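PDB 2EBF: dermonecrotic toxin from Pasteurella multocida, which acts as a potent mitogen that induces bone resorption and is associated with the severe progressive form of atrophic rhinitis in pigs. Local coordinates for residues A[671-675]-A[676-680]; A[593-596]-A[597-600]; A[634-637]-A[638-642]; A[706-709]-A[710-713]. All blocks are in the same frame, centred on the assembly; numbering follows the deposited sequence.

Contact 1 (A[671-675]-A[676-680])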
loop_
_atom_site.group_PDB
_atom_site.type_symbol
_atom_site.label_atom_id
_atom_site.label_comp_id
_atom_site.label_asym_id
_atom_site.label_seq_id
_atom_site.Cartn_x
_atom_site.Cartn_y
_atom_site.Cartn_z
ATOM N N PHE A 671 29.779 16.078 -19.604
ATOM C CA PHE A 671 29.869 17.437 -19.084
ATOM C C PHE A 671 28.536 17.762 -18.430
ATOM O O PHE A 671 27.523 17.114 -18.706
ATOM C CB PHE A 671 30.263 18.461 -20.174
ATOM C CG PHE A 671 29.183 18.733 -21.185
ATOM C CD1 PHE A 671 28.286 19.779 -21.000
ATOM C CD2 PHE A 671 29.076 17.963 -22.338
ATOM C CE1 PHE A 671 27.284 20.031 -21.921
ATOM C CE2 PHE A 671 28.071 18.212 -23.275
ATOM C CZ PHE A 671 27.180 19.248 -23.073
ATOM N N LYS A 672 28.547 18.760 -17.552
ATOM C CA LYS A 672 27.365 19.121 -16.801
ATOM C C LYS A 672 26.873 20.478 -17.279
ATOM O O LYS A 672 27.640 21.439 -17.366
ATOM C CB LYS A 672 27.662 19.127 -15.299
ATOM C CG LYS A 672 26.419 19.058 -14.443
ATOM C CD LYS A 672 26.657 18.254 -13.188
ATOM C CE LYS A 672 25.415 18.257 -12.307
ATOM N NZ LYS A 672 25.766 17.813 -10.921
ATOM N N PHE A 673 25.595 20.532 -17.629
ATOM C CA PHE A 673 24.990 21.777 -18.069
ATOM C C PHE A 673 23.531 21.808 -17.636
ATOM O O PHE A 673 22.798 20.838 -17.829
ATOM C CB PHE A 673 25.106 21.939 -19.592
ATOM C CG PHE A 673 24.426 23.177 -20.128
ATOM C CD1 PHE A 673 23.180 23.095 -20.740
ATOM C CD2 PHE A 673 25.032 24.430 -20.008
ATOM C CE1 PHE A 673 22.542 24.245 -21.231
ATOM C CE2 PHE A 673 24.403 25.583 -20.495
ATOM C CZ PHE A 673 23.158 25.488 -21.109
ATOM N N ALA A 674 23.133 22.934 -17.040
ATOM C CA ALA A 674 21.764 23.164 -16.577
ATOM C C ALA A 674 21.247 22.033 -15.695
ATOM O O ALA A 674 20.137 21.547 -15.892
ATOM C CB ALA A 674 20.829 23.381 -17.765
ATOM N N GLY A 675 22.070 21.590 -14.749
ATOM C CA GLY A 675 21.654 20.541 -13.820
ATOM C C GLY A 675 21.726 19.103 -14.326
ATOM O O GLY A 675 21.672 18.171 -13.522
ATOM N N LYS A 676 21.849 18.919 -15.646
ATOM C CA LYS A 676 21.899 17.577 -16.260
ATOM C C LYS A 676 23.292 17.180 -16.758
ATOM O O LYS A 676 24.117 18.038 -17.055
ATOM C CB LYS A 676 20.901 17.471 -17.418
ATOM C CG LYS A 676 19.474 17.161 -16.974
ATOM C CD LYS A 676 18.549 17.010 -18.161
ATOM C CE LYS A 676 17.161 16.593 -17.705
ATOM N NZ LYS A 676 16.143 16.902 -18.741
ATOM N N GLU A 677 23.537 15.870 -16.851
ATOM C CA GLU A 677 24.773 15.356 -17.435
ATOM C C GLU A 677 24.561 14.922 -18.889
ATOM O O GLU A 677 23.550 14.302 -19.228
ATOM C CB GLU A 677 25.345 14.208 -16.601
ATOM C CG GLU A 677 25.834 14.658 -15.230
ATOM C CD GLU A 677 27.009 13.872 -14.735
ATOM O OE1 GLU A 677 27.490 12.972 -15.458
ATOM O OE2 GLU A 677 27.469 14.164 -13.611
ATOM N N PHE A 678 25.525 15.268 -19.735
ATOM C CA PHE A 678 25.469 14.934 -21.153
ATOM C C PHE A 678 26.680 14.093 -21.506
ATOM O O PHE A 678 27.810 14.571 -21.406
ATOM C CB PHE A 678 25.477 16.212 -21.978
ATOM C CG PHE A 678 24.210 17.006 -21.866
ATOM C CD1 PHE A 678 23.182 16.813 -22.776
ATOM C CD2 PHE A 678 24.043 17.931 -20.838
ATOM C CE1 PHE A 678 22.003 17.537 -22.679
ATOM C CE2 PHE A 678 22.859 18.662 -20.728
ATOM C CZ PHE A 678 21.842 18.459 -21.653
ATOM N N ALA A 679 26.450 12.838 -21.897
ATOM C CA ALA A 679 27.538 11.956 -22.311
ATOM C C ALA A 679 28.313 12.566 -23.480
ATOM O O ALA A 679 27.714 13.138 -24.390
ATOM C CB ALA A 679 26.988 10.608 -22.713
ATOM N N VAL A 680 29.639 12.455 -23.429
ATOM C CA VAL A 680 30.507 12.795 -24.560
ATOM C C VAL A 680 31.301 11.529 -24.866
ATOM O O VAL A 680 32.343 11.253 -24.265
ATOM C CB VAL A 680 31.420 14.023 -24.277
ATOM C CG1 VAL A 680 32.386 14.276 -25.447
ATOM C CG2 VAL A 680 30.574 15.263 -24.037
HETATM O O HOH W 1 26.544 15.235 -11.383
#

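Contact 2 (A[593-596]-A[597-600])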
loop_
_atom_site.group_PDB
_atom_site.type_symbol
_atom_site.label_atom_id
_atom_site.label_comp_id
_atom_site.label_asym_id
_atom_site.label_seq_id
_atom_site.Cartn_x
_atom_site.Cartn_y
_atom_site.Cartn_z
ATOM N N SER A 593 15.807 18.112 -23.419
ATOM C CA SER A 593 16.549 17.946 -22.173
ATOM C C SER A 593 16.670 19.248 -21.398
ATOM O O SER A 593 17.039 19.255 -20.221
ATOM C CB SER A 593 17.953 17.397 -22.456
ATOM O OG SER A 593 18.822 18.416 -22.931
ATOM N N VAL A 594 16.377 20.355 -22.069
ATOM C CA VAL A 594 16.640 21.664 -21.507
ATOM C C VAL A 594 15.537 22.645 -21.926
ATOM O O VAL A 594 14.858 22.427 -22.932
ATOM C CB VAL A 594 18.089 22.118 -21.893
ATOM C CG1 VAL A 594 18.110 23.075 -23.070
ATOM C CG2 VAL A 594 18.826 22.689 -20.689
ATOM N N SER A 595 15.347 23.702 -21.141
ATOM C CA SER A 595 14.343 24.725 -21.443
ATOM C C SER A 595 14.711 25.490 -22.714
ATOM O O SER A 595 15.895 25.596 -23.058
ATOM C CB SER A 595 14.172 25.686 -20.260
ATOM O OG SER A 595 15.374 26.391 -19.989
ATOM N N GLU A 596 13.693 26.012 -23.401
ATOM C CA GLU A 596 13.862 26.737 -24.672
ATOM C C GLU A 596 14.932 27.836 -24.637
ATOM O O GLU A 596 15.620 28.066 -25.638
ATOM C CB GLU A 596 12.510 27.306 -25.143
ATOM C CG GLU A 596 12.542 28.151 -26.437
ATOM C CD GLU A 596 13.125 27.411 -27.642
ATOM O OE1 GLU A 596 13.932 28.020 -28.385
ATOM O OE2 GLU A 596 12.779 26.223 -27.848
ATOM N N ASP A 597 15.073 28.496 -23.487
ATOM C CA ASP A 597 16.045 29.587 -23.311
ATOM C C ASP A 597 17.491 29.119 -23.125
ATOM O O ASP A 597 18.418 29.929 -23.189
ATOM C CB ASP A 597 15.648 30.496 -22.140
ATOM C CG ASP A 597 15.549 29.749 -20.822
ATOM O OD1 ASP A 597 14.571 28.990 -20.643
ATOM O OD2 ASP A 597 16.440 29.928 -19.957
ATOM N N LEU A 598 17.680 27.826 -22.878
ATOM C CA LEU A 598 19.026 27.265 -22.726
ATOM C C LEU A 598 19.429 26.439 -23.950
ATOM O O LEU A 598 20.586 26.032 -24.083
ATOM C CB LEU A 598 19.122 26.432 -21.445
ATOM C CG LEU A 598 19.034 27.187 -20.109
ATOM C CD1 LEU A 598 18.592 26.264 -18.978
ATOM C CD2 LEU A 598 20.352 27.875 -19.758
ATOM N N ARG A 599 18.471 26.220 -24.848
ATOM C CA ARG A 599 18.646 25.371 -26.019
ATOM C C ARG A 599 19.838 25.767 -26.880
ATOM O O ARG A 599 20.687 24.937 -27.208
ATOM C CB ARG A 599 17.395 25.435 -26.884
ATOM C CG ARG A 599 17.046 24.134 -27.555
ATOM C CD ARG A 599 15.792 23.567 -26.926
ATOM N NE ARG A 599 14.643 23.707 -27.819
ATOM C CZ ARG A 599 13.402 23.323 -27.524
ATOM N NH1 ARG A 599 13.120 22.781 -26.344
ATOM N NH2 ARG A 599 12.436 23.491 -28.418
ATOM N N GLU A 600 19.875 27.040 -27.258
ATOM C CA GLU A 600 20.897 27.569 -28.154
ATOM C C GLU A 600 22.302 27.407 -27.575
ATOM O O GLU A 600 23.241 27.042 -28.288
ATOM C CB GLU A 600 20.594 29.038 -28.500
ATOM C CG GLU A 600 20.654 30.060 -27.332
ATOM C CD GLU A 600 19.886 29.636 -26.070
ATOM O OE1 GLU A 600 20.547 29.529 -25.002
ATOM O OE2 GLU A 600 18.641 29.411 -26.151
#

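Contact 3 (A[634-637]-A[638-642])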
loop_
_atom_site.group_PDB
_atom_site.type_symbol
_atom_site.label_atom_id
_atom_site.label_comp_id
_atom_site.label_asym_id
_atom_site.label_seq_id
_atom_site.Cartn_x
_atom_site.Cartn_y
_atom_site.Cartn_z
ATOM N N ALA A 634 37.343 13.500 -20.490
ATOM C CA ALA A 634 37.078 14.379 -19.344
ATOM C C ALA A 634 38.148 15.473 -19.200
ATOM O O ALA A 634 37.833 16.618 -18.879
ATOM C CB ALA A 634 36.932 13.569 -18.050
ATOM N N ALA A 635 39.398 15.124 -19.461
ATOM C CA ALA A 635 40.517 16.071 -19.366
ATOM C C ALA A 635 40.391 17.183 -20.420
ATOM O O ALA A 635 40.595 18.367 -20.122
ATOM C CB ALA A 635 41.842 15.331 -19.513
ATOM N N ARG A 636 40.029 16.806 -21.644
ATOM C CA ARG A 636 39.822 17.808 -22.702
ATOM C C ARG A 636 38.614 18.699 -22.405
ATOM O O ARG A 636 38.683 19.913 -22.575
ATOM C CB ARG A 636 39.719 17.148 -24.087
ATOM C CG ARG A 636 39.623 18.126 -25.272
ATOM C CD ARG A 636 40.700 19.227 -25.247
ATOM N NE ARG A 636 40.441 20.263 -26.244
ATOM C CZ ARG A 636 40.927 21.501 -26.197
ATOM N NH1 ARG A 636 41.711 21.885 -25.197
ATOM N NH2 ARG A 636 40.616 22.362 -27.153
ATOM N N LEU A 637 37.514 18.110 -21.943
ATOM C CA LEU A 637 36.345 18.901 -21.551
ATOM C C LEU A 637 36.707 19.977 -20.519
ATOM O O LEU A 637 36.218 21.098 -20.591
ATOM C CB LEU A 637 35.228 18.012 -21.001
ATOM C CG LEU A 637 34.455 17.112 -21.969
ATOM C CD1 LEU A 637 33.505 16.204 -21.188
ATOM C CD2 LEU A 637 33.682 17.949 -23.022
ATOM N N LYS A 638 37.564 19.610 -19.570
ATOM C CA LYS A 638 38.063 20.528 -18.547
ATOM C C LYS A 638 38.853 21.659 -19.189
ATOM O O LYS A 638 38.572 22.835 -18.938
ATOM C CB LYS A 638 38.944 19.772 -17.548
ATOM C CG LYS A 638 39.388 20.602 -16.348
ATOM C CD LYS A 638 40.409 19.838 -15.534
ATOM C CE LYS A 638 40.913 20.647 -14.352
ATOM N NZ LYS A 638 42.194 20.040 -13.846
ATOM N N ASP A 639 39.826 21.299 -20.028
ATOM C CA ASP A 639 40.632 22.287 -20.748
ATOM C C ASP A 639 39.799 23.191 -21.660
ATOM O O ASP A 639 40.192 24.325 -21.927
ATOM C CB ASP A 639 41.741 21.607 -21.559
ATOM C CG ASP A 639 42.793 20.954 -20.683
ATOM O OD1 ASP A 639 42.721 21.094 -19.444
ATOM O OD2 ASP A 639 43.694 20.288 -21.241
ATOM N N MET A 640 38.660 22.691 -22.136
ATOM C CA MET A 640 37.721 23.495 -22.923
ATOM C C MET A 640 36.892 24.455 -22.068
ATOM O O MET A 640 36.140 25.280 -22.597
ATOM C CB MET A 640 36.783 22.600 -23.733
ATOM C CG MET A 640 37.450 21.894 -24.899
ATOM S SD MET A 640 36.354 20.701 -25.674
ATOM C CE MET A 640 35.201 21.791 -26.515
ATOM N N GLY A 641 37.013 24.336 -20.751
ATOM C CA GLY A 641 36.274 25.196 -19.829
ATOM C C GLY A 641 34.884 24.712 -19.457
ATOM O O GLY A 641 34.124 25.447 -18.824
ATOM N N LEU A 642 34.547 23.484 -19.856
ATOM C CA LEU A 642 33.251 22.892 -19.532
ATOM C C LEU A 642 33.265 22.297 -18.133
ATOM O O LEU A 642 34.328 22.016 -17.584
ATOM C CB LEU A 642 32.857 21.799 -20.534
ATOM C CG LEU A 642 32.226 22.133 -21.896
ATOM C CD1 LEU A 642 31.718 23.562 -21.968
ATOM C CD2 LEU A 642 33.200 21.867 -23.015
HETATM O O HOH W 2 42.871 18.781 -18.263
HETATM O O HOH W 3 43.739 19.910 -23.990
#

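Contact 4 (A[706-709]-A[710-713])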
loop_
_atom_site.group_PDB
_atom_site.type_symbol
_atom_site.label_atom_id
_atom_site.label_comp_id
_atom_site.label_asym_id
_atom_site.label_seq_id
_atom_site.Cartn_x
_atom_site.Cartn_y
_atom_site.Cartn_z
ATOM N N LEU A 706 20.290 4.154 -22.940
ATOM C CA LEU A 706 19.259 3.486 -23.721
ATOM C C LEU A 706 19.767 3.175 -25.130
ATOM O O LEU A 706 19.583 2.057 -25.622
ATOM C CB LEU A 706 17.981 4.342 -23.761
ATOM C CG LEU A 706 16.713 3.765 -24.402
ATOM C CD1 LEU A 706 15.455 4.537 -23.999
ATOM C CD2 LEU A 706 16.842 3.851 -25.862
ATOM N N GLU A 707 20.406 4.152 -25.770
ATOM C CA GLU A 707 20.938 3.942 -27.118
ATOM C C GLU A 707 21.961 2.813 -27.171
ATOM O O GLU A 707 21.894 1.947 -28.042
ATOM C CB GLU A 707 21.543 5.226 -27.690
ATOM C CG GLU A 707 22.414 4.953 -28.921
ATOM C CD GLU A 707 22.597 6.140 -29.845
ATOM O OE1 GLU A 707 21.860 7.147 -29.740
ATOM O OE2 GLU A 707 23.483 6.040 -30.711
ATOM N N ILE A 708 22.902 2.825 -26.231
ATOM C CA ILE A 708 23.932 1.794 -26.168
ATOM C C ILE A 708 23.319 0.406 -25.925
ATOM O O ILE A 708 23.714 -0.570 -26.555
ATOM C CB ILE A 708 24.998 2.134 -25.068
ATOM C CG1 ILE A 708 25.715 3.467 -25.390
ATOM C CG2 ILE A 708 26.019 1.026 -24.953
ATOM C CD1 ILE A 708 26.464 3.503 -26.747
ATOM N N ALA A 709 22.360 0.317 -25.008
ATOM C CA ALA A 709 21.720 -0.963 -24.715
ATOM C C ALA A 709 20.982 -1.500 -25.947
ATOM O O ALA A 709 21.085 -2.677 -26.282
ATOM C CB ALA A 709 20.767 -0.831 -23.524
ATOM N N GLN A 710 20.257 -0.625 -26.627
ATOM C CA GLN A 710 19.470 -1.031 -27.798
ATOM C C GLN A 710 20.354 -1.471 -28.962
ATOM O O GLN A 710 20.121 -2.522 -29.579
ATOM C CB GLN A 710 18.529 0.096 -28.223
ATOM C CG GLN A 710 17.356 0.295 -27.270
ATOM C CD GLN A 710 16.362 1.337 -27.743
ATOM O OE1 GLN A 710 16.670 2.190 -28.577
ATOM N NE2 GLN A 710 15.156 1.286 -27.183
ATOM N N ARG A 711 21.388 -0.685 -29.251
ATOM C CA ARG A 711 22.291 -1.005 -30.362
ATOM C C ARG A 711 22.963 -2.354 -30.160
ATOM O O ARG A 711 23.178 -3.115 -31.121
ATOM C CB ARG A 711 23.334 0.098 -30.566
ATOM C CG ARG A 711 22.760 1.327 -31.234
ATOM C CD ARG A 711 23.656 2.539 -31.116
ATOM N NE ARG A 711 24.986 2.344 -31.695
ATOM C CZ ARG A 711 25.986 3.207 -31.530
ATOM N NH1 ARG A 711 25.786 4.305 -30.823
ATOM N NH2 ARG A 711 27.176 2.984 -32.071
ATOM N N ASN A 712 23.269 -2.654 -28.903
ATOM C CA ASN A 712 23.969 -3.872 -28.553
ATOM C C ASN A 712 23.066 -5.048 -28.198
ATOM O O ASN A 712 23.560 -6.101 -27.769
ATOM C CB ASN A 712 24.950 -3.585 -27.415
ATOM C CG ASN A 712 26.169 -2.835 -27.888
ATOM O OD1 ASN A 712 27.006 -3.380 -28.622
ATOM N ND2 ASN A 712 26.279 -1.578 -27.485
ATOM N N ARG A 713 21.752 -4.862 -28.365
ATOM C CA ARG A 713 20.759 -5.879 -28.011
ATOM C C ARG A 713 21.057 -6.425 -26.610
ATOM O O ARG A 713 21.092 -7.639 -26.386
ATOM C CB ARG A 713 20.701 -6.989 -29.072
ATOM C CG ARG A 713 20.296 -6.462 -30.475
ATOM C CD ARG A 713 20.307 -7.565 -31.523
ATOM N NE ARG A 713 19.269 -8.562 -31.257
ATOM C CZ ARG A 713 18.007 -8.465 -31.679
ATOM N NH1 ARG A 713 17.617 -7.416 -32.400
ATOM N NH2 ARG A 713 17.133 -9.419 -31.379
#

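Contact 1 (A[671-675]-A[676-680])
The carboxylate oxygen Glu677 OE2 accepts a hydrogen from a water at 2.6 Å, and that water takes one from Lys672 NZ. The same oxygen also accepts from the backbone N of Met646. Lys672 and Glu677 face each other in a tight beta hairpin, where a type I' turn with Ala674 and Gly675 at its corners joins strands 660-673 and 676-681. They form an antiparallel non-hydrogen-bonded pair. The charged ends stay 4.8 Å apart, from Lys672 NZ to Glu677 OE2, so the water carries the link. Glu677 OE1 binds Ser670 OG and Gly647 N, which further fixes the carboxylate.

The hydrogen-bonded pairs are Phe671 with Phe678 and Phe673 with Lys676. In the first, Phe678 N donates to Phe671 O at 2.9 Å in a nearly straight bond (166°). In the second, beside the turn, Lys676 N and Phe673 N each donate to the other residue's carbonyl oxygen.

The other face of the hairpin carries the aromatic residues. CG of Phe671 sits between its backbone N and carbonyl carbon (chi1 71°), which carries the ring across to Phe678. CB of Phe678 lies over one face of the Phe671 ring, 3.9 Å from its centroid, a CH-pi contact. The ring planes differ by 15°, but with centroids 5.3 Å apart little of one ring covers the other. Ile609 of helix 596-610 and Leu637 of helix 629-639 also pack against Phe671. At the edge of this ring, near its plane, Val680 CG2 meets Phe671 CD2 at 3.5 Å.

Contact 2 (A[593-596]-A[597-600])
Ser595 OG donates a hydrogen bond of 2.8 Å to Asp597 OD1 as the chain enters helix 596-610. The hydroxyl meets this oxygen from above the carboxylate plane. Both first torsions place the polar group between the backbone N and the carbonyl carbon, at 62° for Ser595 and 59° for Asp597, and this brings the two short side chains together. On the backbone, Leu598 N donates to Ser595 O at 2.9 Å. Arg599 N adds only a weak bond to Glu596 O.

The charged contact pairs Glu596 with Arg599. Glu596 OE2 stands over one face of the guanidinium, 2.8 Å from Arg599 NH2. The carboxylate and guanidinium planes are 77° apart, and the oxygen is well off the latter plane, away from the N-H directions. The attraction is therefore one of charge, without a directed bond. Bends at chi2 and chi3 bring the Arg599 guanidinium under Glu596 OE2. Arg599 NH1 makes a weak bond to Glu591 O, at the end of the preceding helix.

The apolar contact belongs to Val594. Its CG2 meets Leu598 CB at 3.8 Å, with the side chains crossing at about a right angle. Its CG1 lies 3.6 Å from Arg599 N, against the backbone of the first turn.

These contacts lie where the short link from helix 583-591 enters helix 596-610. Val594 and Leu598 pack against Phe673, at the end of strand 660-673, and Ala674.

Contact 3 (A[634-637]-A[638-642])
Leu637 O accepts a hydrogen bond from Leu642 N at 3.0 Å, where the chain folds back over the end of helix 629-639. Met640 N adds a weak bond to the same oxygen. This is the tightly packed part. Leu637 CD2 meets Leu642 CD2 at 3.9 Å, and Leu637 is buried against Ile609, Met615 and Phe671.

Met640 lies across Arg636 at about a right angle. Its CG sits over one face of the guanidinium, 3.7 Å from Arg636 NE and offset toward the rim. A bend at chi2 (50°) carries the arginine forward along the helix, toward its C-terminal end. Its NH2 forms a salt bridge with Asp612.

Asp639 lies on the looser, watered side. Its OD1 takes a hydrogen at 2.6 Å from a water that also bonds Ala635 O. A second water joins its OD2 to Arg636 NH1. The direct gap from Arg636 NH1 to Asp639 OD2 is 4.7 Å, so this pair is linked through water.

Gly641 has positive phi (87°), and its N bonds Lys638 O at 2.8 Å. With the bond from Leu642 N to Leu637 O, this makes a Schellman motif, a common way to end an alpha helix.

Contact 4 (A[706-709]-A[710-713])
Arg711 runs back along helix 701-711 toward Glu707, one turn earlier. Its CB and CG both pass over Glu707 O, CB at 3.4 Å. CD then packs on Glu707 CG at 3.5 Å. A bend at chi3 (59°) turns the guanidinium toward the carboxylate. At the tip, Arg711 NH1 donates to Glu707 OE2 at 2.9 Å, through the anti lone pair of that oxygen. The hydrogen bond within this salt bridge is bent (132°), and OE2 is at the guanidinium edge, tilted from its plane by 29°. NE and NH2 donate to Val688 O and Phe687 O.

Asn712 closes the helix. Its backbone N and its side-chain ND2 both donate to Ile708 O, from opposite faces of the carbonyl plane. ND2 is at 2.9 Å from Ile708 O, and it also touches Ile708 CG2. Arg713 follows with positive phi as the C-prime residue of a Schellman motif.

Glu707 and Arg711 are both buried. Glu707 OE2 also forms a salt bridge with Arg586, so two arginines share one oxygen. This probably favours the ionised carboxylate. Bonds from NE, NH1 and NH2 fix the rotation of the Arg711 guanidinium and tie the helix to the 687-688 loop.

All four contacts lie in the C3 region of this C-terminal part of the toxin. Contact 1 touches two of the others. Contact 2 meets its turn: Lys676 NZ lies 2.9 Å from Ser593 O, a probable hydrogen bond, and Ala674 CB lies 3.6 Å from Val594 CG2. Contact 3 packs on its other end, with Leu637 CD1 4.2 Å from Val680 CG2. Contacts 2 and 3 do not touch each other; their centres are about 22 Å apart. Contact 4 stands off, its nearest atoms about 8 Å from contact 1. Helix 629-639, which contact 3 ends, starts just after the phosphonate pocket of Gly624 to Ser628, where Cys626 is disulfide-bonded to Cys620.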